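Local coordinates for gamma-glutamyltransferase 1 Threonine peptidase. MEROPS family T03 (Pseudomonas nitroreducens, PDB 7D9E), which probably transfers the gamma-glutamyl group of substrates such as glutamine to acceptor amines or water, a reaction applied to theanine synthesis, at residues 271-274 against 275-279. Numbering follows the deposited sequence.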
ATOM      1  N   GLY A 271      -5.262   8.085   0.461  1.00 16.95           N
ATOM      2  CA  GLY A 271      -3.977   8.688   0.774  1.00 17.33           C
ATOM      3  C   GLY A 271      -3.748  10.021   0.093  1.00 18.68           C
ATOM      4  O   GLY A 271      -3.081  10.905   0.653  1.00 20.66           O
ATOM      5  N   GLY A 272      -4.269  10.196  -1.114  1.00 19.15           N
ATOM      6  CA  GLY A 272      -4.082  11.475  -1.794  1.00 21.55           C
ATOM      7  C   GLY A 272      -4.754  12.616  -1.057  1.00 21.19           C
ATOM      8  O   GLY A 272      -4.141  13.674  -0.818  1.00 21.73           O
ATOM      9  N   ILE A 273      -6.038  12.436  -0.734  1.00 20.03           N
ATOM     10  CA  ILE A 273      -6.771  13.433   0.030  1.00 18.43           C
ATOM     11  C   ILE A 273      -6.121  13.632   1.389  1.00 17.15           C
ATOM     12  O   ILE A 273      -5.920  14.775   1.831  1.00 20.23           O
ATOM     13  CB  ILE A 273      -8.257  13.040   0.129  1.00 19.72           C
ATOM     14  CG1 ILE A 273      -8.892  13.151  -1.265  1.00 24.67           C
ATOM     15  CG2 ILE A 273      -8.997  13.901   1.153  1.00 22.81           C
ATOM     16  CD1 ILE A 273     -10.247  12.502  -1.367  1.00 30.71           C
ATOM     17  N   ALA A 274      -5.765  12.532   2.061  1.00 16.69           N
ATOM     18  CA  ALA A 274      -5.102  12.653   3.354  1.00 16.60           C
ATOM     19  C   ALA A 274      -3.821  13.467   3.249  1.00 19.35           C
ATOM     20  O   ALA A 274      -3.597  14.377   4.053  1.00 19.36           O
ATOM     21  CB  ALA A 274      -4.816  11.278   3.946  1.00 18.81           C
ATOM     22  N   LEU A 275      -2.949  13.144   2.285  1.00 17.48           N
ATOM     23  CA  LEU A 275      -1.699  13.893   2.159  1.00 16.99           C
ATOM     24  C   LEU A 275      -1.945  15.353   1.798  1.00 16.89           C
ATOM     25  O   LEU A 275      -1.241  16.237   2.291  1.00 19.34           O
ATOM     26  CB  LEU A 275      -0.755  13.224   1.155  1.00 17.33           C
ATOM     27  CG  LEU A 275      -0.095  11.963   1.719  1.00 16.95           C
ATOM     28  CD1 LEU A 275       0.454  11.088   0.624  1.00 18.09           C
ATOM     29  CD2 LEU A 275       1.010  12.350   2.682  1.00 20.54           C
ATOM     30  N   ALA A 276      -2.933  15.630   0.937  1.00 16.67           N
ATOM     31  CA  ALA A 276      -3.233  17.026   0.619  1.00 18.88           C
ATOM     32  C   ALA A 276      -3.611  17.783   1.887  1.00 19.92           C
ATOM     33  O   ALA A 276      -3.151  18.912   2.115  1.00 21.72           O
ATOM     34  CB  ALA A 276      -4.363  17.085  -0.411  1.00 20.00           C
ATOM     35  N   GLN A 277      -4.375  17.122   2.772  1.00 18.89           N
ATOM     36  CA  GLN A 277      -4.782  17.752   4.022  1.00 19.17           C
ATOM     37  C   GLN A 277      -3.630  17.827   5.017  1.00 20.34           C
ATOM     38  O   GLN A 277      -3.451  18.855   5.687  1.00 20.38           O
ATOM     39  CB  GLN A 277      -5.962  16.996   4.626  1.00 19.22           C
ATOM     40  CG  GLN A 277      -7.236  17.141   3.793  1.00 18.57           C
ATOM     41  CD  GLN A 277      -8.426  16.460   4.429  1.00 19.09           C
ATOM     42  OE1 GLN A 277      -8.294  15.709   5.385  1.00 23.07           O
ATOM     43  NE2 GLN A 277      -9.612  16.710   3.885  1.00 21.30           N
ATOM     44  N   LEU A 278      -2.859  16.742   5.151  1.00 18.68           N
ATOM     45  CA  LEU A 278      -1.750  16.731   6.109  1.00 16.96           C
ATOM     46  C   LEU A 278      -0.722  17.796   5.753  1.00 18.42           C
ATOM     47  O   LEU A 278      -0.292  18.586   6.612  1.00 18.75           O
ATOM     48  CB  LEU A 278      -1.091  15.356   6.141  1.00 16.83           C
ATOM     49  CG  LEU A 278      -1.917  14.247   6.791  1.00 18.05           C
ATOM     50  CD1 LEU A 278      -1.406  12.901   6.278  1.00 17.85           C
ATOM     51  CD2 LEU A 278      -1.925  14.276   8.306  1.00 18.81           C
ATOM     52  N   ILE A 279      -0.308  17.831   4.483  1.00 18.58           N
ATOM     53  CA  ILE A 279       0.686  18.806   4.043  1.00 18.63           C
ATOM     54  C   ILE A 279       0.118  20.216   4.110  1.00 20.94           C
ATOM     55  O   ILE A 279       0.765  21.148   4.606  1.00 22.37           O
ATOM     56  CB  ILE A 279       1.191  18.453   2.632  1.00 19.75           C
ATOM     57  CG1 ILE A 279       1.964  17.135   2.675  1.00 19.44           C
ATOM     58  CG2 ILE A 279       2.010  19.583   2.044  1.00 21.73           C
ATOM     59  CD1 ILE A 279       2.231  16.542   1.311  1.00 22.25           C
TER
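Leu275 N donates to Gly271 O over 2.8 Å, the first of four successive i to i+4 bonds that join residues 271-274 to 275-278 in the opening turns of alpha-helix 271-284; a fifth, from Ile279 N to Leu275 O, carries the pattern on. Ala276 N then meets Gly272 O, and Gln277 N meets Ile273 O at 3.0 Å. Leu278 N reaches Ala274 O at 2.7 Å. At this start of the helix the position of Gly271 lies about 9 Å from the bound inhibitor DON, too far for direct contact; Gly271 N and Ser269 OG are hydrogen-bonded just ahead of the first turn. Further on, Leu275 and Ala276 pack on Ile255 of strand 248-257, while helix 297-317 covers Ala274, Gln277 and Leu278 through Val310. One turn apart, Ile273 and Gln277 run side by side in the same direction, the CG2 methyl of Ile273 lying 4.0 Å from Gln277 NE2. With CG beside its own backbone N (chi1 -68°) and the chain extended beyond, Gln277 brings its amide alongside that methyl, and NE2 donates to Leu331 O and Asp313 OD2. Cut back to alanine, this position would probably leave Leu331 O and the Asp313 carboxylate without the NE2 donor and uncover the CG2 flank of Ile273. Ala274 and Leu278 make the second side-chain contact, a loose one, also backed by Phe98 and Phe102 of the other chain: Ala274 CB stands 4.4 Å from Leu278 CD1, and Leu278 CG rests 3.2 Å from Ala274 O.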